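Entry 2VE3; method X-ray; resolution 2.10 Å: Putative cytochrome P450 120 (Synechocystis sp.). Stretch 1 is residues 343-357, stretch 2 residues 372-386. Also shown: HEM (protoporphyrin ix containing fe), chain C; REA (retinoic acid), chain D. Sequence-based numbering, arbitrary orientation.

Stretch 1, residues 343-357: SYQISQTHADPDLYP
Stretch 2, residues 372-386: SATHNPPFAHVPFGG

Stretch 1 enters as a strand, residues 343-345, and turns into a short helix at Ile-346, with Gln-345 at the N-cap position. A type I turn from Thr-349 to Asp-352 follows, and 353-355 keep helical phi/psi without regular bonds. Stretch 2 has no regular strand or helix; 372-374 are helical in phi/psi alone. The two stretches, both in one chain, run in opposite directions. CA atoms pair as Leu-355 with Asn-376 (6.7 Å), His-350 with His-381 (6.7 Å) and Ile-346 with Val-382 (6.3 Å). Together they bury 622 Å².

Ser-372 (chi1 p) points its CB toward stretch 1 but connects through water. Water 1 lies 2.7 Å from Ser-372 OG and donates to Leu-355 O at 3.2 Å. Ala-373 CB lies 4.4 Å from Tyr-356 CE1, a loose apolar contact.

Asn-376 (phi/psi -70/162, chi1 -102°, between wells) points toward stretch 1. Its ND2 donates to Leu-355 O at 2.9 Å, nearly straight at 173°. Leu-355 O thus takes bonds from the amide and from water 1. Water 2 accepts from Asn-376 ND2 at 3.3 Å and donates to Tyr-356 OH at 3.0 Å, bridging the two side chains.

Pro-377 CG packs 3.8 Å from Leu-355 CD1. Leu-355 has both chi angles between wells (-109°, 25°). Its backbone is held by Leu-355 N donating to Asp-352 OD2 at 2.9 Å.

Phe-379 (72/30, chi1 m) points away. Ala-380 (-93/-32) is buried, with its CB pointing sideways. Its CB meets Leu-355 CG at 3.6 Å, and its O accepts from Tyr-356 OH at 2.7 Å, near the plane of the tyrosine ring. Tyr-356 has chi1 m; its CB points sideways, but the ring end comes nearer. Thr-349 CG2 also lies 3.6 Å from Ala-380 O.

His-381 (-117/103, chi1 t) sets its ring nearly parallel to that of His-350, at 9°. The centroids are 5.2 Å apart and the rings are slid, so they barely overlap. His-381 CA is 3.3 Å from Tyr-356 OH.

Val-382 (-130/53, chi1 m) donates its N to His-350 NE2 at 2.9 Å and 155°. This NE2 therefore acts as acceptor, while His-350 ND1 is bonded elsewhere in the structure. The donor lies at the ring edge. His-350 has chi1 m and chi2 -171°. Val-382 CG2 is 4.2 Å from Ile-346 CG2, whose chi angles are m and t. Val-382 O is 3.3 Å from the same Ile-346 CG2.

Val-382 to Gly-385 form a type I turn, closed by Gly-385 N to Val-382 O at 3.2 Å. Pro-383 CD lies 3.8 Å from His-350 CE1. Phe-384 (chi1 m) points away. Gly-385 (75/-149) has a positive phi, which favours glycine. Its CA is 3.7 Å from Tyr-344 OH; an ideal CB would clash there at 2.9 Å. Tyr-344 (chi1 p, chi2 93°) donates its OH to HEM O1A at 2.6 Å.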

# COMPACT_ATOMS: atom_id res chain seq x y z
N SER A 343 6.74 -11.99 10.93
CA SER A 343 6.58 -10.80 10.09
C SER A 343 7.59 -10.81 8.96
O SER A 343 8.80 -10.91 9.20
CB SER A 343 6.78 -9.53 10.91
OG SER A 343 6.61 -8.38 10.09
N TYR A 344 7.09 -10.67 7.73
CA TYR A 344 7.97 -10.62 6.57
C TYR A 344 8.16 -9.15 6.22
O TYR A 344 7.19 -8.41 6.07
CB TYR A 344 7.44 -11.47 5.39
CG TYR A 344 6.29 -10.88 4.61
CD1 TYR A 344 6.52 -10.11 3.46
CD2 TYR A 344 4.96 -11.10 5.00
CE1 TYR A 344 5.44 -9.55 2.73
CE2 TYR A 344 3.90 -10.56 4.29
CZ TYR A 344 4.15 -9.78 3.17
OH TYR A 344 3.10 -9.26 2.47
N GLN A 345 9.42 -8.74 6.13
CA GLN A 345 9.76 -7.33 5.99
C GLN A 345 10.20 -7.03 4.56
O GLN A 345 11.32 -7.39 4.15
CB GLN A 345 10.82 -6.93 7.00
CG GLN A 345 10.33 -6.99 8.45
CD GLN A 345 9.33 -5.88 8.75
OE1 GLN A 345 9.65 -4.70 8.62
NE2 GLN A 345 8.10 -6.26 9.12
N ILE A 346 9.29 -6.41 3.82
CA ILE A 346 9.52 -6.03 2.42
C ILE A 346 10.64 -4.97 2.34
O ILE A 346 11.51 -5.03 1.47
CB ILE A 346 8.22 -5.48 1.77
CG1 ILE A 346 7.10 -6.52 1.85
CG2 ILE A 346 8.47 -5.04 0.30
CD1 ILE A 346 5.73 -5.96 1.55
N SER A 347 10.63 -4.02 3.26
CA SER A 347 11.68 -3.01 3.34
C SER A 347 13.08 -3.64 3.49
O SER A 347 14.02 -3.20 2.85
CB SER A 347 11.39 -2.04 4.48
OG SER A 347 11.06 -2.75 5.68
N GLN A 348 13.21 -4.66 4.33
CA GLN A 348 14.50 -5.35 4.49
C GLN A 348 14.91 -6.14 3.24
O GLN A 348 16.07 -6.07 2.80
CB GLN A 348 14.53 -6.24 5.75
CG GLN A 348 14.27 -5.50 7.06
CD GLN A 348 14.04 -6.42 8.28
OE1 GLN A 348 13.39 -6.03 9.24
NE2 GLN A 348 14.59 -7.64 8.24
N THR A 349 13.96 -6.88 2.65
CA THR A 349 14.23 -7.67 1.44
C THR A 349 14.75 -6.78 0.32
O THR A 349 15.69 -7.14 -0.38
CB THR A 349 12.99 -8.45 0.96
OG1 THR A 349 12.47 -9.24 2.04
CG2 THR A 349 13.34 -9.38 -0.20
N HIS A 350 14.13 -5.60 0.18
CA HIS A 350 14.47 -4.67 -0.90
C HIS A 350 15.75 -3.89 -0.66
O HIS A 350 16.22 -3.19 -1.55
CB HIS A 350 13.30 -3.72 -1.15
CG HIS A 350 12.11 -4.37 -1.79
ND1 HIS A 350 11.03 -3.66 -2.25
CD2 HIS A 350 11.84 -5.67 -2.04
CE1 HIS A 350 10.14 -4.49 -2.76
NE2 HIS A 350 10.60 -5.72 -2.64
N ALA A 351 16.30 -4.01 0.54
CA ALA A 351 17.59 -3.40 0.88
C ALA A 351 18.72 -4.44 0.92
O ALA A 351 19.86 -4.10 1.24
CB ALA A 351 17.50 -2.65 2.22
N ASP A 352 18.42 -5.69 0.58
CA ASP A 352 19.44 -6.74 0.55
C ASP A 352 20.46 -6.47 -0.56
O ASP A 352 20.08 -6.36 -1.71
CB ASP A 352 18.81 -8.12 0.37
CG ASP A 352 19.83 -9.24 0.37
OD1 ASP A 352 20.51 -9.46 1.40
OD2 ASP A 352 19.96 -9.92 -0.66
N PRO A 353 21.75 -6.33 -0.20
CA PRO A 353 22.77 -6.02 -1.22
C PRO A 353 23.10 -7.15 -2.19
O PRO A 353 23.62 -6.89 -3.27
CB PRO A 353 23.99 -5.61 -0.40
CG PRO A 353 23.81 -6.26 0.94
CD PRO A 353 22.33 -6.40 1.16
N ASP A 354 22.78 -8.39 -1.82
CA ASP A 354 22.91 -9.55 -2.72
C ASP A 354 21.83 -9.53 -3.79
O ASP A 354 22.09 -9.80 -4.96
CB ASP A 354 22.81 -10.86 -1.94
CG ASP A 354 23.90 -11.03 -0.90
OD1 ASP A 354 24.98 -10.43 -1.05
OD2 ASP A 354 23.67 -11.78 0.08
N LEU A 355 20.61 -9.22 -3.36
CA LEU A 355 19.49 -8.99 -4.25
C LEU A 355 19.61 -7.69 -5.05
O LEU A 355 19.31 -7.65 -6.25
CB LEU A 355 18.20 -8.97 -3.42
CG LEU A 355 17.18 -10.11 -3.50
CD1 LEU A 355 17.78 -11.45 -3.95
CD2 LEU A 355 16.38 -10.25 -2.18
N TYR A 356 20.04 -6.63 -4.38
CA TYR A 356 20.11 -5.30 -4.98
C TYR A 356 21.48 -4.66 -4.76
O TYR A 356 21.67 -3.93 -3.78
CB TYR A 356 18.97 -4.41 -4.44
CG TYR A 356 17.61 -5.02 -4.71
CD1 TYR A 356 17.09 -5.06 -6.01
CD2 TYR A 356 16.89 -5.62 -3.68
CE1 TYR A 356 15.86 -5.65 -6.26
CE2 TYR A 356 15.66 -6.22 -3.92
CZ TYR A 356 15.15 -6.22 -5.21
OH TYR A 356 13.94 -6.78 -5.46
N PRO A 357 22.44 -4.95 -5.65
CA PRO A 357 23.78 -4.36 -5.54
C PRO A 357 23.74 -2.83 -5.46
O PRO A 357 23.11 -2.19 -6.31
CB PRO A 357 24.46 -4.82 -6.84
CG PRO A 357 23.77 -6.10 -7.18
CD PRO A 357 22.33 -5.86 -6.80
N SER A 372 20.03 -7.17 -13.31
CA SER A 372 20.27 -7.92 -12.08
C SER A 372 19.01 -8.49 -11.42
O SER A 372 19.05 -9.60 -10.85
CB SER A 372 21.07 -7.07 -11.09
OG SER A 372 20.54 -5.75 -11.00
N ALA A 373 17.91 -7.76 -11.50
CA ALA A 373 16.67 -8.12 -10.81
C ALA A 373 15.82 -9.16 -11.55
O ALA A 373 14.91 -9.75 -10.96
CB ALA A 373 15.84 -6.86 -10.52
N THR A 374 16.13 -9.38 -12.83
CA THR A 374 15.37 -10.30 -13.69
C THR A 374 15.70 -11.77 -13.47
O THR A 374 14.82 -12.64 -13.54
CB THR A 374 15.60 -9.99 -15.17
OG1 THR A 374 16.99 -10.15 -15.46
CG2 THR A 374 15.15 -8.56 -15.51
N HIS A 375 16.97 -12.08 -13.23
CA HIS A 375 17.32 -13.45 -12.86
C HIS A 375 17.70 -13.61 -11.39
O HIS A 375 18.50 -14.47 -11.05
CB HIS A 375 18.33 -14.11 -13.84
CG HIS A 375 19.29 -13.16 -14.49
ND1 HIS A 375 19.24 -12.87 -15.84
CD2 HIS A 375 20.33 -12.46 -13.99
CE1 HIS A 375 20.21 -12.02 -16.14
NE2 HIS A 375 20.88 -11.75 -15.03
N ASN A 376 17.11 -12.78 -10.53
CA ASN A 376 17.17 -12.96 -9.07
C ASN A 376 16.33 -14.19 -8.70
O ASN A 376 15.50 -14.64 -9.51
CB ASN A 376 16.64 -11.70 -8.34
CG ASN A 376 17.76 -10.80 -7.78
OD1 ASN A 376 18.89 -11.24 -7.55
ND2 ASN A 376 17.44 -9.53 -7.54
N PRO A 377 16.53 -14.75 -7.49
CA PRO A 377 15.61 -15.79 -7.02
C PRO A 377 14.15 -15.31 -6.96
O PRO A 377 13.91 -14.10 -6.97
CB PRO A 377 16.13 -16.13 -5.62
CG PRO A 377 17.01 -14.99 -5.23
CD PRO A 377 17.61 -14.50 -6.52
N PRO A 378 13.18 -16.23 -6.97
CA PRO A 378 11.79 -15.84 -6.72
C PRO A 378 11.62 -15.12 -5.39
O PRO A 378 12.36 -15.39 -4.44
CB PRO A 378 11.04 -17.18 -6.69
CG PRO A 378 11.88 -18.09 -7.54
CD PRO A 378 13.30 -17.68 -7.27
N PHE A 379 10.67 -14.19 -5.33
CA PHE A 379 10.29 -13.50 -4.07
C PHE A 379 11.33 -12.49 -3.59
O PHE A 379 11.44 -12.22 -2.39
CB PHE A 379 9.91 -14.49 -2.96
CG PHE A 379 8.76 -15.41 -3.32
CD1 PHE A 379 7.47 -14.90 -3.49
CD2 PHE A 379 8.97 -16.77 -3.50
CE1 PHE A 379 6.40 -15.74 -3.83
CE2 PHE A 379 7.90 -17.63 -3.83
CZ PHE A 379 6.62 -17.10 -3.99
N ALA A 380 12.05 -11.92 -4.55
CA ALA A 380 13.10 -10.95 -4.31
C ALA A 380 12.58 -9.50 -4.39
O ALA A 380 13.07 -8.59 -3.70
CB ALA A 380 14.22 -11.18 -5.33
N HIS A 381 11.58 -9.30 -5.24
CA HIS A 381 10.88 -8.04 -5.40
C HIS A 381 9.44 -8.35 -4.98
O HIS A 381 8.69 -9.01 -5.69
CB HIS A 381 10.98 -7.61 -6.86
CG HIS A 381 10.35 -6.28 -7.17
ND1 HIS A 381 10.88 -5.08 -6.74
CD2 HIS A 381 9.27 -5.96 -7.91
CE1 HIS A 381 10.13 -4.09 -7.18
NE2 HIS A 381 9.15 -4.60 -7.90
N VAL A 382 9.08 -7.92 -3.77
CA VAL A 382 7.78 -8.21 -3.19
C VAL A 382 7.02 -6.99 -2.63
O VAL A 382 6.55 -7.02 -1.49
CB VAL A 382 7.87 -9.33 -2.12
CG1 VAL A 382 8.17 -10.69 -2.77
CG2 VAL A 382 8.89 -8.97 -1.00
N PRO A 383 6.87 -5.92 -3.45
CA PRO A 383 6.15 -4.70 -3.03
C PRO A 383 4.65 -4.97 -2.79
O PRO A 383 4.01 -4.27 -2.02
CB PRO A 383 6.36 -3.75 -4.21
CG PRO A 383 6.55 -4.68 -5.41
CD PRO A 383 7.32 -5.85 -4.86
N PHE A 384 4.11 -6.00 -3.45
CA PHE A 384 2.70 -6.41 -3.30
C PHE A 384 2.54 -7.72 -2.53
O PHE A 384 1.45 -8.32 -2.53
CB PHE A 384 2.02 -6.52 -4.67
CG PHE A 384 2.06 -5.24 -5.47
CD1 PHE A 384 1.22 -4.16 -5.15
CD2 PHE A 384 2.97 -5.09 -6.52
CE1 PHE A 384 1.25 -2.98 -5.89
CE2 PHE A 384 3.01 -3.90 -7.26
CZ PHE A 384 2.15 -2.85 -6.95
N GLY A 385 3.60 -8.17 -1.87
CA GLY A 385 3.58 -9.43 -1.15
C GLY A 385 3.66 -10.63 -2.08
O GLY A 385 4.27 -10.56 -3.16
N GLY A 386 3.04 -11.72 -1.67
CA GLY A 386 2.98 -12.93 -2.49
C GLY A 386 2.09 -13.95 -1.82
O GLY A 386 1.47 -13.66 -0.78
CHA HEM C . -2.78 -6.78 0.20
CHB HEM C . 0.84 -3.76 -0.99
CHC HEM C . -2.30 -0.90 -3.36
CHD HEM C . -5.97 -3.57 -1.73
C1A HEM C . -1.50 -6.24 0.08
C2A HEM C . -0.26 -6.78 0.60
C3A HEM C . 0.73 -5.95 0.25
C4A HEM C . 0.15 -4.84 -0.47
CMA HEM C . 2.24 -6.08 0.57
CAA HEM C . -0.12 -8.12 1.37
CBA HEM C . -0.20 -7.95 2.88
CGA HEM C . -0.23 -9.34 3.49
O1A HEM C . 0.79 -10.07 3.32
O2A HEM C . -1.25 -9.70 4.14
C1B HEM C . 0.31 -2.75 -1.77
C2B HEM C . 1.06 -1.71 -2.47
C3B HEM C . 0.19 -0.92 -3.13
C4B HEM C . -1.13 -1.44 -2.87
CMB HEM C . 2.60 -1.58 -2.43
CAB HEM C . 0.46 0.34 -4.01
CBB HEM C . 1.54 0.48 -4.80
C1C HEM C . -3.57 -1.39 -3.18
C2C HEM C . -4.79 -0.87 -3.78
C3C HEM C . -5.81 -1.61 -3.34
C4C HEM C . -5.26 -2.61 -2.42
CMC HEM C . -4.85 0.30 -4.80
CAC HEM C . -7.31 -1.48 -3.73
CBC HEM C . -8.10 -0.48 -3.31
C1D HEM C . -5.46 -4.62 -0.99
C2D HEM C . -6.26 -5.52 -0.20
C3D HEM C . -5.27 -6.52 0.41
C4D HEM C . -3.97 -6.14 -0.10
CMD HEM C . -7.80 -5.46 -0.01
CAD HEM C . -5.59 -7.71 1.35
CBD HEM C . -5.47 -9.00 0.54
CGD HEM C . -5.79 -10.19 1.40
O1D HEM C . -5.98 -11.29 0.82
O2D HEM C . -5.87 -10.08 2.66
NA HEM C . -1.21 -5.06 -0.56
NB HEM C . -1.03 -2.54 -2.02
NC HEM C . -3.90 -2.44 -2.34
ND HEM C . -4.12 -5.02 -0.92
FE HEM C . -2.54 -3.89 -1.73
C1 REA D . -2.98 -2.91 3.01
C2 REA D . -4.37 -3.51 2.78
C3 REA D . -4.59 -4.70 3.70
C4 REA D . -4.65 -4.24 5.15
C5 REA D . -3.57 -3.24 5.50
C6 REA D . -2.80 -2.61 4.51
C7 REA D . -1.79 -1.63 4.94
C8 REA D . -0.52 -2.09 5.49
C9 REA D . 0.41 -1.08 6.06
C10 REA D . 1.40 -1.59 6.98
C11 REA D . 2.80 -1.22 6.96
C12 REA D . 3.63 -2.18 7.68
C13 REA D . 4.65 -1.79 8.65
C14 REA D . 5.42 -2.86 9.14
C15 REA D . 6.78 -2.75 9.63
C16 REA D . -1.90 -3.92 2.59
C17 REA D . -2.89 -1.65 2.16
C18 REA D . -3.36 -2.91 6.96
C19 REA D . 0.31 0.39 5.74
C20 REA D . 4.82 -0.35 9.08
O1 REA D . 7.39 -1.67 9.58
O2 REA D . 7.35 -3.75 10.11
O HOH W 1 19.21 -5.54 -8.61
O HOH W 2 14.38 -8.44 -7.87